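Putative GH105 family protein (Salmonella enterica subsp. enterica serovar Paratyphi A, PDB 3QWT) is of unverified function but, as a putative glycoside hydrolase family 105 member, probably hydrolyses unsaturated galacturonyl ends of pectin-derived sugars. Local coordinates at residues G64-H69 against N108-A113; D58-A63 against T360-G365; T210-H215 against N265-A270; G233-T238 against A298-G303; E18-R23 against T374-N379. All blocks are in the same frame, centred on the assembly; numbering follows the deposited sequence.

Contact 1 (G64-H69 against N108-A113)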
# COMPACT_ATOMS: atom_id res chain seq x y z
N GLY A 64 27.52 40.37 -7.23
CA GLY A 64 26.13 40.81 -7.16
C GLY A 64 25.13 39.71 -6.84
O GLY A 64 25.47 38.53 -6.80
N TRP A 65 23.89 40.11 -6.60
CA TRP A 65 22.79 39.18 -6.42
C TRP A 65 21.61 39.51 -7.33
O TRP A 65 20.79 40.37 -7.02
CB TRP A 65 22.32 39.20 -4.96
CG TRP A 65 21.28 38.14 -4.60
CD1 TRP A 65 20.40 37.50 -5.43
CD2 TRP A 65 21.04 37.61 -3.28
NE1 TRP A 65 19.62 36.61 -4.71
CE2 TRP A 65 19.99 36.66 -3.39
CE3 TRP A 65 21.60 37.86 -2.02
CZ2 TRP A 65 19.50 35.96 -2.29
CZ3 TRP A 65 21.11 37.16 -0.92
CH2 TRP A 65 20.07 36.23 -1.06
N GLU A 66 21.54 38.83 -8.47
CA GLU A 66 20.30 38.81 -9.24
C GLU A 66 20.16 37.57 -10.13
O GLU A 66 20.94 36.63 -10.03
CB GLU A 66 20.10 40.08 -10.06
CG GLU A 66 18.62 40.29 -10.39
CD GLU A 66 18.44 41.18 -11.56
OE1 GLU A 66 17.43 41.91 -11.60
OE2 GLU A 66 19.30 41.14 -12.46
N TRP A 67 19.15 37.58 -10.99
CA TRP A 67 18.83 36.39 -11.77
C TRP A 67 20.05 35.90 -12.52
O TRP A 67 20.21 34.71 -12.77
CB TRP A 67 17.65 36.63 -12.72
CG TRP A 67 17.96 37.58 -13.84
CD1 TRP A 67 17.83 38.94 -13.83
CD2 TRP A 67 18.44 37.23 -15.15
NE1 TRP A 67 18.20 39.46 -15.04
CE2 TRP A 67 18.59 38.44 -15.87
CE3 TRP A 67 18.77 36.03 -15.77
CZ2 TRP A 67 19.04 38.47 -17.19
CZ3 TRP A 67 19.22 36.06 -17.08
CH2 TRP A 67 19.35 37.28 -17.77
N THR A 68 20.93 36.83 -12.87
CA THR A 68 22.05 36.50 -13.74
C THR A 68 22.98 35.55 -13.00
O THR A 68 23.38 34.52 -13.53
CB THR A 68 22.82 37.77 -14.18
OG1 THR A 68 23.38 38.42 -13.03
CG2 THR A 68 21.88 38.72 -14.92
N HIS A 69 23.30 35.91 -11.77
CA HIS A 69 24.05 35.03 -10.89
C HIS A 69 23.32 33.71 -10.70
O HIS A 69 23.95 32.66 -10.57
CB HIS A 69 24.28 35.71 -9.53
CG HIS A 69 24.76 37.12 -9.67
ND1 HIS A 69 23.90 38.18 -9.84
CD2 HIS A 69 26.01 37.64 -9.72
CE1 HIS A 69 24.59 39.30 -9.96
NE2 HIS A 69 25.88 38.99 -9.90
N ASN A 108 11.94 38.69 -5.18
CA ASN A 108 11.22 38.89 -6.43
C ASN A 108 11.51 37.75 -7.40
O ASN A 108 12.32 36.87 -7.10
CB ASN A 108 11.59 40.24 -7.06
CG ASN A 108 13.07 40.37 -7.33
OD1 ASN A 108 13.65 39.61 -8.12
ND2 ASN A 108 13.71 41.34 -6.68
N VAL A 109 10.88 37.79 -8.58
CA VAL A 109 10.99 36.69 -9.53
C VAL A 109 12.45 36.36 -9.82
O VAL A 109 12.80 35.19 -9.97
CB VAL A 109 10.19 36.96 -10.83
CG1 VAL A 109 10.85 38.07 -11.67
CG2 VAL A 109 10.08 35.69 -11.66
N ASN A 110 13.29 37.39 -9.88
CA ASN A 110 14.70 37.23 -10.26
C ASN A 110 15.68 36.85 -9.15
O ASN A 110 16.54 35.98 -9.33
CB ASN A 110 15.21 38.47 -10.97
CG ASN A 110 14.55 38.65 -12.34
OD1 ASN A 110 14.21 37.67 -13.00
ND2 ASN A 110 14.37 39.90 -12.77
N THR A 111 15.57 37.50 -8.00
CA THR A 111 16.47 37.17 -6.90
C THR A 111 16.22 35.73 -6.36
O THR A 111 17.00 35.21 -5.55
CB THR A 111 16.35 38.21 -5.78
OG1 THR A 111 15.00 38.26 -5.31
CG2 THR A 111 16.79 39.61 -6.29
N MSE A 112 15.16 35.10 -6.84
CA MSE A 112 14.82 33.71 -6.51
C MSE A 112 15.77 32.70 -7.16
O MSE A 112 16.10 31.67 -6.57
CB MSE A 112 13.36 33.42 -6.93
CG MSE A 112 12.89 31.97 -6.78
SE MSE A 112 12.52 31.45 -4.90
CE MSE A 112 11.17 32.74 -4.52
N ALA A 113 16.20 33.01 -8.39
CA ALA A 113 16.95 32.06 -9.23
C ALA A 113 18.07 31.31 -8.53
O ALA A 113 18.20 30.10 -8.71
CB ALA A 113 17.49 32.76 -10.48
O HOH W 1 15.18 42.36 -10.78
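W67 and N110 bring the two backbones closest, with 4.5 Å between their CA atoms. E66 CA and T111 CA follow at 4.8 Å. E66 holds the N-cap position of helix 67-83. Residues 109-113 have helical backbone angles, and N110 to A113 form a type I beta turn just ahead of helix 114-125. A CA-H...O contact joins W67 CA to N110 O at 3.4 Å. One hydrogen bond crosses: W65 NE1 gives its N-H to T111 O at 3.1 Å. It is nearly straight (162°), lies close to the indole plane and falls on a lone pair of the carbonyl.

The start of helix 67-83 and the loop leading into helix 114-125 meet here in the alpha/alpha toroid. N110 points its CB at the other segment. This CB meets W67 CB at 3.5 Å, and the N110 amide lies alongside the indole, the planes 45° apart. W67 CG sits between the backbone N and the carbonyl carbon (chi1 69°), beside the N110 amide. CD1 is the indole atom nearest to that amide, 3.6 Å from N110 CG. E66 runs beside N110 too, its CG near N110 CB. N110 ND2 bonds a glycerol, probably from the crystallisation liquor. E66 is steadied from its own side: its backbone N donates to H69 ND1 at 2.8 Å, while H69 NE2 bonds G61 O. Within 108-113, N108 OD1 accepts T111 N in an Asx motif at 2.9 Å, and T111 OG1 bonds T106 O.

Contact 2 (D58-A63 against T360-G365)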
# COMPACT_ATOMS: atom_id res chain seq x y z
N ASP A 58 24.91 45.45 -8.88
CA ASP A 58 25.77 44.99 -9.97
C ASP A 58 25.24 43.68 -10.53
O ASP A 58 25.32 42.63 -9.90
CB ASP A 58 27.23 44.86 -9.49
CG ASP A 58 28.20 44.56 -10.64
OD1 ASP A 58 27.78 44.58 -11.82
OD2 ASP A 58 29.38 44.32 -10.35
N THR A 59 24.70 43.78 -11.74
CA THR A 59 24.00 42.71 -12.43
C THR A 59 24.96 41.88 -13.28
O THR A 59 24.63 40.78 -13.75
CB THR A 59 22.96 43.37 -13.36
OG1 THR A 59 21.65 43.25 -12.80
CG2 THR A 59 22.99 42.81 -14.76
N LYS A 60 26.17 42.42 -13.44
CA LYS A 60 27.16 41.90 -14.39
C LYS A 60 28.40 41.34 -13.69
O LYS A 60 28.87 40.25 -14.04
CB LYS A 60 27.51 43.00 -15.42
CG LYS A 60 28.84 42.84 -16.10
CD LYS A 60 29.25 44.16 -16.77
CE LYS A 60 29.18 44.06 -18.29
NZ LYS A 60 30.34 43.33 -18.86
N GLY A 61 28.93 42.08 -12.72
CA GLY A 61 29.98 41.57 -11.84
C GLY A 61 29.51 40.39 -10.98
O GLY A 61 28.31 40.22 -10.72
N TRP A 62 30.46 39.59 -10.51
CA TRP A 62 30.14 38.37 -9.78
C TRP A 62 29.62 38.64 -8.36
O TRP A 62 28.77 37.90 -7.85
CB TRP A 62 31.37 37.45 -9.73
CG TRP A 62 31.09 36.04 -9.20
CD1 TRP A 62 31.79 35.37 -8.23
CD2 TRP A 62 30.04 35.15 -9.61
NE1 TRP A 62 31.25 34.12 -8.03
CE2 TRP A 62 30.17 33.97 -8.86
CE3 TRP A 62 29.00 35.25 -10.54
CZ2 TRP A 62 29.30 32.89 -9.00
CZ3 TRP A 62 28.14 34.19 -10.68
CH2 TRP A 62 28.29 33.02 -9.92
N ALA A 63 30.12 39.70 -7.73
CA ALA A 63 29.76 39.96 -6.35
C ALA A 63 28.31 40.43 -6.17
O ALA A 63 27.92 40.83 -5.07
CB ALA A 63 30.74 40.93 -5.71
N THR A 360 27.18 42.65 -24.50
CA THR A 360 28.16 42.69 -23.42
C THR A 360 28.18 41.38 -22.64
O THR A 360 27.18 40.67 -22.58
CB THR A 360 27.89 43.84 -22.42
OG1 THR A 360 28.99 43.98 -21.51
CG2 THR A 360 26.60 43.58 -21.63
N SER A 361 29.31 41.07 -22.02
CA SER A 361 29.50 39.82 -21.31
C SER A 361 28.65 39.77 -20.03
O SER A 361 28.50 40.76 -19.34
CB SER A 361 30.98 39.64 -20.99
OG SER A 361 31.47 40.74 -20.24
N MSE A 362 28.09 38.60 -19.71
CA MSE A 362 27.24 38.50 -18.53
C MSE A 362 27.36 37.13 -17.88
O MSE A 362 27.70 36.15 -18.53
CB MSE A 362 25.78 38.78 -18.89
CG MSE A 362 25.57 40.18 -19.47
SE MSE A 362 25.71 41.53 -18.06
CE MSE A 362 23.87 41.38 -17.40
N PRO A 363 27.10 37.07 -16.56
CA PRO A 363 27.09 35.79 -15.86
C PRO A 363 26.28 34.73 -16.63
O PRO A 363 26.76 33.62 -16.81
CB PRO A 363 26.41 36.13 -14.53
CG PRO A 363 26.79 37.55 -14.29
CD PRO A 363 26.84 38.21 -15.66
N TYR A 364 25.09 35.08 -17.10
CA TYR A 364 24.27 34.11 -17.82
C TYR A 364 24.83 33.75 -19.19
O TYR A 364 24.65 32.63 -19.67
CB TYR A 364 22.83 34.61 -17.94
CG TYR A 364 22.70 35.95 -18.61
CD1 TYR A 364 22.66 36.06 -19.99
CD2 TYR A 364 22.59 37.11 -17.85
CE1 TYR A 364 22.53 37.29 -20.61
CE2 TYR A 364 22.45 38.35 -18.46
CZ TYR A 364 22.43 38.44 -19.84
OH TYR A 364 22.29 39.68 -20.44
N GLY A 365 25.52 34.70 -19.82
CA GLY A 365 26.20 34.42 -21.07
C GLY A 365 27.21 33.30 -20.90
O GLY A 365 27.15 32.29 -21.59
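K60 and residues T360 to P363 join the loop before helix 67-83 to the start of helix 363-377, the last long helix of the alpha/alpha toroid. M362 is at the N-cap position and P363 opens the helix, a usual place for proline. The contact is buried and ties together parts almost 300 residues apart in sequence.

K60 has more surface buried here than any other residue of the pair. Its CG is anti to the backbone N, and the chain then bends at chi3 (-109°) and chi4. The ammonium ends among three oxygens. NZ bonds T360 OG1 at 3.0 Å and S361 O at 3.2 Å, with a weak third bond to S361 OG. The bond to S361 O is tilted 20° from the carbonyl plane. These three acceptors are neutral oxygens, which would probably help to stabilise the ammonium.

The root of K60 is fixed by an Asx turn. D58 OD1 takes K60 N at 3.1 Å and G61 N at 2.9 Å, both from the same face of the carboxylate and well above its plane. Near that root, M362 crosses K60 at about a right angle and lays its selenium 3.5 Å from K60 CB. M362 CB also rests over one face of the Y364 ring, toward its rim. Y364 itself stacks on W67 and bonds S342 O through its hydroxyl. Beside the lysine, P363 CD lies 3.3 Å from K60 O, on the loop backbone.

Contact 3 (T210-H215 against N265-A270)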
# COMPACT_ATOMS: atom_id res chain seq x y z
N THR A 210 3.39 29.47 -34.63
CA THR A 210 4.77 29.20 -35.04
C THR A 210 5.46 28.14 -34.20
O THR A 210 6.47 27.60 -34.62
CB THR A 210 5.63 30.47 -34.96
OG1 THR A 210 5.76 30.88 -33.59
CG2 THR A 210 5.00 31.59 -35.75
N GLY A 211 4.95 27.86 -33.01
CA GLY A 211 5.61 26.92 -32.12
C GLY A 211 6.59 27.63 -31.21
O GLY A 211 7.00 27.11 -30.17
N LEU A 212 6.97 28.84 -31.60
CA LEU A 212 7.84 29.65 -30.75
C LEU A 212 6.99 30.40 -29.72
O LEU A 212 5.76 30.31 -29.75
CB LEU A 212 8.67 30.62 -31.61
CG LEU A 212 9.54 29.91 -32.65
CD1 LEU A 212 10.12 30.88 -33.71
CD2 LEU A 212 10.65 29.10 -31.98
N TRP A 213 7.63 31.14 -28.82
CA TRP A 213 6.92 31.83 -27.74
C TRP A 213 7.03 33.36 -27.81
O TRP A 213 8.03 33.91 -28.26
CB TRP A 213 7.47 31.39 -26.39
CG TRP A 213 7.00 30.05 -25.93
CD1 TRP A 213 6.95 28.90 -26.65
CD2 TRP A 213 6.55 29.72 -24.61
NE1 TRP A 213 6.47 27.87 -25.87
CE2 TRP A 213 6.22 28.35 -24.61
CE3 TRP A 213 6.38 30.46 -23.44
CZ2 TRP A 213 5.74 27.70 -23.47
CZ3 TRP A 213 5.90 29.82 -22.30
CH2 TRP A 213 5.58 28.45 -22.33
N PHE A 214 6.00 34.04 -27.30
CA PHE A 214 6.08 35.47 -27.12
C PHE A 214 6.78 35.81 -25.81
O PHE A 214 6.66 35.09 -24.82
CB PHE A 214 4.68 36.08 -27.16
CG PHE A 214 4.01 35.93 -28.49
CD1 PHE A 214 4.54 36.52 -29.62
CD2 PHE A 214 2.85 35.17 -28.62
CE1 PHE A 214 3.92 36.37 -30.86
CE2 PHE A 214 2.24 35.02 -29.86
CZ PHE A 214 2.78 35.62 -30.98
N HIS A 215 7.49 36.92 -25.80
CA HIS A 215 8.22 37.29 -24.59
C HIS A 215 7.29 37.50 -23.39
O HIS A 215 7.49 36.90 -22.33
CB HIS A 215 9.10 38.53 -24.80
CG HIS A 215 9.94 38.87 -23.61
ND1 HIS A 215 10.48 40.13 -23.41
CD2 HIS A 215 10.33 38.12 -22.56
CE1 HIS A 215 11.16 40.13 -22.28
NE2 HIS A 215 11.09 38.92 -21.75
N ASN A 265 8.49 20.10 -28.38
CA ASN A 265 8.62 19.71 -29.78
C ASN A 265 8.24 20.80 -30.75
O ASN A 265 8.99 21.13 -31.66
CB ASN A 265 7.81 18.44 -30.06
CG ASN A 265 8.68 17.22 -30.14
OD1 ASN A 265 9.13 16.84 -31.21
ND2 ASN A 265 8.94 16.60 -28.99
N ALA A 266 7.05 21.37 -30.56
CA ALA A 266 6.60 22.45 -31.41
C ALA A 266 7.67 23.55 -31.45
O ALA A 266 7.92 24.13 -32.50
CB ALA A 266 5.28 23.00 -30.91
N GLN A 267 8.30 23.82 -30.31
CA GLN A 267 9.35 24.84 -30.29
C GLN A 267 10.59 24.40 -31.05
O GLN A 267 11.11 25.12 -31.87
CB GLN A 267 9.74 25.27 -28.87
CG GLN A 267 10.66 26.51 -28.90
CD GLN A 267 11.34 26.79 -27.58
OE1 GLN A 267 12.01 25.92 -27.01
NE2 GLN A 267 11.18 28.01 -27.07
N ILE A 268 11.08 23.21 -30.74
CA ILE A 268 12.32 22.73 -31.33
C ILE A 268 12.18 22.66 -32.86
O ILE A 268 13.06 23.08 -33.61
CB ILE A 268 12.77 21.42 -30.65
CG1 ILE A 268 13.19 21.71 -29.19
CG2 ILE A 268 13.88 20.76 -31.39
CD1 ILE A 268 13.94 20.55 -28.47
N ALA A 269 11.03 22.19 -33.34
CA ALA A 269 10.79 22.17 -34.79
C ALA A 269 10.86 23.57 -35.38
O ALA A 269 11.45 23.77 -36.45
CB ALA A 269 9.43 21.50 -35.11
N ALA A 270 10.27 24.54 -34.69
CA ALA A 270 10.28 25.92 -35.21
C ALA A 270 11.68 26.53 -35.17
O ALA A 270 12.04 27.38 -36.01
CB ALA A 270 9.29 26.77 -34.47
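G211 lies directly against the backbone of the helix at A266, their CA atoms 4.6 Å apart, with no hydrogen bond across the contact. Its phi of 90° is one that suits glycine. With no side chain in the way, G211 CA comes to 3.6 Å from A266 O. The carbonyl of G211 faces the next residue: its O is 3.3 Å from Q267 CA in a CA-H...O contact. Q267 CB is near the same oxygen.

A270, one turn further on, points its methyl at the loop. L212 reaches it with two carbons, CG at 3.6 Å from A270 CB and CD2 close behind. L212 CG is anti to the carbonyl carbon (chi1 -59°), beside the backbone N. T210 O also lies by A270 CB, in an approach too short to be trusted in detail.

The contact packs the loop between helix 188-205 and strand 216-218 on helix 255-272 of the alpha/alpha toroid. The loop is braced from within by an ST turn, in which L212 N donates to T210 OG1 at 3.1 Å. That hydroxyl also bonds D207. Q267 CG is anti to the backbone N, and the extended chain passes L212 CD2, 4.0 Å from CG. Its amide is held by helix 231-248: OE1 bonds T238 OG1 and NE2 bonds N234 O. The W213 ring lies obliquely beside this amide, with CD1 4.3 Å from Q267 NE2. A266 also packs on H150 of the second subunit.

Contact 4 (G233-T238 against A298-G303)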
# COMPACT_ATOMS: atom_id res chain seq x y z
N GLY A 233 14.51 34.57 -24.32
CA GLY A 233 13.30 34.18 -23.63
C GLY A 233 12.85 32.77 -23.98
O GLY A 233 12.50 31.97 -23.09
N ASN A 234 12.84 32.48 -25.28
CA ASN A 234 12.48 31.16 -25.78
C ASN A 234 13.42 30.09 -25.26
O ASN A 234 13.02 28.95 -24.94
CB ASN A 234 12.50 31.15 -27.31
CG ASN A 234 11.20 31.62 -27.90
OD1 ASN A 234 10.32 30.81 -28.23
ND2 ASN A 234 11.05 32.94 -28.01
N SER A 235 14.69 30.47 -25.23
CA SER A 235 15.77 29.68 -24.71
C SER A 235 15.42 29.18 -23.29
O SER A 235 15.65 28.02 -22.96
CB SER A 235 17.02 30.57 -24.70
OG SER A 235 18.15 29.97 -24.10
N TRP A 236 14.84 30.07 -22.48
CA TRP A 236 14.52 29.72 -21.10
C TRP A 236 13.59 28.51 -21.09
O TRP A 236 13.55 27.76 -20.12
CB TRP A 236 13.83 30.86 -20.36
CG TRP A 236 14.66 32.03 -20.18
CD1 TRP A 236 14.28 33.31 -20.37
CD2 TRP A 236 16.02 32.05 -19.76
NE1 TRP A 236 15.33 34.15 -20.11
CE2 TRP A 236 16.41 33.41 -19.73
CE3 TRP A 236 16.95 31.07 -19.41
CZ2 TRP A 236 17.71 33.81 -19.38
CZ3 TRP A 236 18.25 31.47 -19.05
CH2 TRP A 236 18.61 32.82 -19.04
N LEU A 237 12.84 28.34 -22.16
CA LEU A 237 11.89 27.23 -22.18
C LEU A 237 12.55 25.97 -22.66
O LEU A 237 12.29 24.89 -22.13
CB LEU A 237 10.65 27.56 -23.01
CG LEU A 237 9.59 27.99 -22.02
CD1 LEU A 237 9.08 29.36 -22.39
CD2 LEU A 237 8.47 26.95 -21.92
N THR A 238 13.39 26.10 -23.68
CA THR A 238 14.12 24.96 -24.18
C THR A 238 14.98 24.38 -23.07
O THR A 238 15.33 23.21 -23.09
CB THR A 238 15.02 25.35 -25.33
OG1 THR A 238 14.43 26.45 -26.03
CG2 THR A 238 15.20 24.18 -26.25
N ALA A 298 23.01 29.39 -26.86
CA ALA A 298 23.57 28.40 -25.94
C ALA A 298 22.47 27.63 -25.20
O ALA A 298 22.57 26.42 -25.00
CB ALA A 298 24.52 29.06 -24.95
N GLY A 299 21.42 28.32 -24.79
CA GLY A 299 20.35 27.67 -24.05
C GLY A 299 19.67 26.69 -24.97
O GLY A 299 19.37 25.56 -24.59
N PHE A 300 19.47 27.13 -26.21
CA PHE A 300 18.87 26.30 -27.24
C PHE A 300 19.69 25.03 -27.43
O PHE A 300 19.15 23.93 -27.42
CB PHE A 300 18.80 27.08 -28.54
CG PHE A 300 17.74 28.14 -28.54
CD1 PHE A 300 16.59 27.99 -27.78
CD2 PHE A 300 17.89 29.29 -29.31
CE1 PHE A 300 15.60 28.96 -27.80
CE2 PHE A 300 16.90 30.26 -29.33
CZ PHE A 300 15.76 30.10 -28.57
N ALA A 301 21.00 25.20 -27.58
CA ALA A 301 21.88 24.06 -27.74
C ALA A 301 21.66 23.09 -26.60
O ALA A 301 21.44 21.90 -26.81
CB ALA A 301 23.33 24.51 -27.79
N TYR A 302 21.70 23.61 -25.37
CA TYR A 302 21.52 22.76 -24.21
C TYR A 302 20.25 21.93 -24.28
O TYR A 302 20.28 20.70 -24.23
CB TYR A 302 21.52 23.59 -22.93
CG TYR A 302 21.15 22.76 -21.71
CD1 TYR A 302 22.08 21.92 -21.11
CD2 TYR A 302 19.87 22.81 -21.18
CE1 TYR A 302 21.74 21.16 -20.00
CE2 TYR A 302 19.52 22.06 -20.08
CZ TYR A 302 20.45 21.24 -19.49
OH TYR A 302 20.11 20.48 -18.38
N GLY A 303 19.12 22.62 -24.43
CA GLY A 303 17.82 21.96 -24.40
C GLY A 303 17.66 20.94 -25.50
O GLY A 303 17.19 19.82 -25.27
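The F300 ring has S235 CB over one face, 3.8 Å above its plane and offset toward the rim. This is a CH-pi contact, with CB 25° off the ring normal as seen from the centroid. N234 CB and T238 CB lie at the ring's edge, near its plane. T238 OG1, whose hydrogen-bond partner is Q267, joins them 3.2 Å from F300 CD1. W281 meets the same ring edge-to-face. F300 CG is anti to the carbonyl carbon (chi1 -74°), beside the backbone N, and the ring extends across to the other helix. Its CE1 and CZ lie against the backbone at S235, with F300 CE1 3.1 Å from S235 N.

Segments 233-238 and 298-303 run nearly parallel, 20° apart, with axes 7.8 Å from each other at closest approach. They belong to helices 231-248 and 294-309. Such a parallel pair, with helix 255-272 between them in sequence, is consistent with neighbouring inner helices of the alpha/alpha toroid. Two glycines make the close approach possible. At G299 the helix backbone comes up to S235, whose OG is 3.2 Å from G299 CA and bonds A296 O.

N234 spends its amide on W230 O and W213 N. N234 O accepts from L237 N and T238 N. One turn along from G299, G303 CA makes a CA-H...O contact with T238 O at 3.1 Å.

Contact 5 (E18-R23 against T374-N379)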
# COMPACT_ATOMS: atom_id res chain seq x y z
N GLU A 18 33.01 11.28 -34.70
CA GLU A 18 33.71 12.38 -35.34
C GLU A 18 33.67 13.61 -34.45
O GLU A 18 32.90 14.54 -34.68
CB GLU A 18 33.10 12.69 -36.71
CG GLU A 18 33.89 13.70 -37.53
CD GLU A 18 33.15 15.03 -37.69
OE1 GLU A 18 31.90 15.01 -37.73
OE2 GLU A 18 33.83 16.08 -37.78
N HIS A 19 34.51 13.62 -33.42
CA HIS A 19 34.56 14.76 -32.53
C HIS A 19 35.37 15.88 -33.14
O HIS A 19 36.59 15.75 -33.34
CB HIS A 19 35.12 14.37 -31.17
CG HIS A 19 34.22 13.46 -30.39
ND1 HIS A 19 34.70 12.48 -29.54
CD2 HIS A 19 32.87 13.37 -30.35
CE1 HIS A 19 33.68 11.84 -29.00
NE2 HIS A 19 32.56 12.36 -29.47
N PHE A 20 34.70 16.97 -33.46
CA PHE A 20 35.39 18.11 -34.03
C PHE A 20 36.30 18.73 -32.99
O PHE A 20 37.30 19.36 -33.33
CB PHE A 20 34.40 19.12 -34.61
CG PHE A 20 33.70 19.96 -33.58
CD1 PHE A 20 34.16 21.22 -33.28
CD2 PHE A 20 32.57 19.50 -32.95
CE1 PHE A 20 33.52 22.00 -32.35
CE2 PHE A 20 31.92 20.29 -32.03
CZ PHE A 20 32.39 21.53 -31.73
N ILE A 21 35.97 18.54 -31.72
CA ILE A 21 36.78 19.09 -30.63
C ILE A 21 37.01 18.02 -29.58
O ILE A 21 36.09 17.27 -29.26
CB ILE A 21 36.11 20.34 -30.03
CG1 ILE A 21 36.99 20.99 -28.97
CG2 ILE A 21 34.69 20.02 -29.50
CD1 ILE A 21 36.30 22.10 -28.22
N ALA A 22 38.22 17.91 -29.05
CA ALA A 22 38.51 16.81 -28.13
C ALA A 22 37.97 17.05 -26.73
O ALA A 22 37.88 18.19 -26.28
CB ALA A 22 39.97 16.49 -28.09
N ARG A 23 37.62 15.96 -26.05
CA ARG A 23 37.05 16.06 -24.72
C ARG A 23 37.78 17.07 -23.83
O ARG A 23 37.16 17.97 -23.26
CB ARG A 23 37.03 14.71 -24.00
CG ARG A 23 36.28 14.78 -22.65
CD ARG A 23 36.40 13.53 -21.82
NE ARG A 23 37.78 13.27 -21.46
CZ ARG A 23 38.19 12.22 -20.76
NH1 ARG A 23 37.30 11.33 -20.32
NH2 ARG A 23 39.47 12.06 -20.49
N THR A 374 28.43 21.48 -21.22
CA THR A 374 28.43 20.34 -20.30
C THR A 374 27.56 19.20 -20.78
O THR A 374 27.92 18.03 -20.68
CB THR A 374 28.00 20.74 -18.89
OG1 THR A 374 28.93 21.70 -18.37
CG2 THR A 374 27.99 19.52 -17.99
N GLU A 375 26.39 19.55 -21.30
CA GLU A 375 25.53 18.55 -21.90
C GLU A 375 26.25 17.91 -23.10
O GLU A 375 26.15 16.71 -23.34
CB GLU A 375 24.17 19.16 -22.27
CG GLU A 375 23.23 18.23 -23.03
CD GLU A 375 22.74 17.02 -22.22
OE1 GLU A 375 22.54 17.15 -21.00
OE2 GLU A 375 22.54 15.94 -22.80
N TYR A 376 27.02 18.71 -23.83
CA TYR A 376 27.73 18.20 -24.99
C TYR A 376 28.84 17.22 -24.59
O TYR A 376 29.15 16.27 -25.32
CB TYR A 376 28.31 19.34 -25.82
CG TYR A 376 28.79 18.92 -27.20
CD1 TYR A 376 30.15 18.89 -27.50
CD2 TYR A 376 27.89 18.56 -28.20
CE1 TYR A 376 30.60 18.52 -28.74
CE2 TYR A 376 28.33 18.18 -29.46
CZ TYR A 376 29.69 18.17 -29.72
OH TYR A 376 30.17 17.79 -30.97
N LEU A 377 29.42 17.45 -23.41
CA LEU A 377 30.42 16.54 -22.84
C LEU A 377 29.88 15.13 -22.63
O LEU A 377 30.64 14.17 -22.63
CB LEU A 377 30.96 17.08 -21.51
CG LEU A 377 32.23 17.94 -21.62
CD1 LEU A 377 32.64 18.45 -20.26
CD2 LEU A 377 33.38 17.17 -22.27
N ARG A 378 28.57 15.00 -22.45
CA ARG A 378 27.99 13.66 -22.27
C ARG A 378 28.25 12.80 -23.50
O ARG A 378 28.36 11.58 -23.39
CB ARG A 378 26.50 13.72 -21.94
CG ARG A 378 26.20 14.22 -20.53
CD ARG A 378 24.71 14.11 -20.24
NE ARG A 378 24.30 12.73 -20.00
CZ ARG A 378 24.43 12.11 -18.83
NH1 ARG A 378 24.02 10.86 -18.67
NH2 ARG A 378 24.98 12.76 -17.80
N ASN A 379 28.35 13.43 -24.66
CA ASN A 379 28.79 12.72 -25.88
C ASN A 379 30.18 12.09 -25.78
O ASN A 379 30.56 11.29 -26.63
CB ASN A 379 28.74 13.64 -27.10
CG ASN A 379 27.33 13.84 -27.60
OD1 ASN A 379 26.44 13.05 -27.32
ND2 ASN A 379 27.12 14.91 -28.36
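Y376, L377 and H19 have the most surface buried where the N-terminal segment meets the end of helix 363-377. The contact lies on the outer part of the alpha/alpha toroid and joins residues near the two chain ends. Y376 CG is anti to the backbone N (chi1 -167°), and its bond from CA points at the loop. The hydroxyl ends at the edge of the F20 ring, near its plane, with OH 3.2 Å from F20 CE2. The side chains cross at a slant, and F20 CE2 is 3.8 Å from Y376 CZ. The same hydroxyl bonds E322 OE1. I21 CG2 fills in beside the tyrosine ring, 4.4 Å from CE1.

H19 sits further out and stacks on Y380. Its NE2 is 3.6 Å from N379 O, too loose to be counted as a bond. A22 is at the N-cap position of helix 23-37, and R23 begins that helix. The guanidinium of R23 leaves the contact to bond F100 O of the third subunit. Its aliphatic part stays behind and crosses L377 at about a right angle, with R23 CG 3.8 Å from L377 CD2.

In the fold
Contacts 1 and 2 are neighbours, with centres about 11 Å apart. A probable hydrogen bond joins them, T68 OG1 to T59 O at 2.8 Å. Contacts 3 and 4 are as close, about 11 Å between centres, and are linked through Q267 with T238 and W213 with N234. The two groups meet through W67 and W236, where contact 1 touches contact 4. Contact 4 lies nearest the chain centre. It reaches contact 5 through Y302 and E375. Contact 5 is the outlying one, about 31 Å from contact 1, centre to centre. A small-molecule pocket may lie beside contact 1.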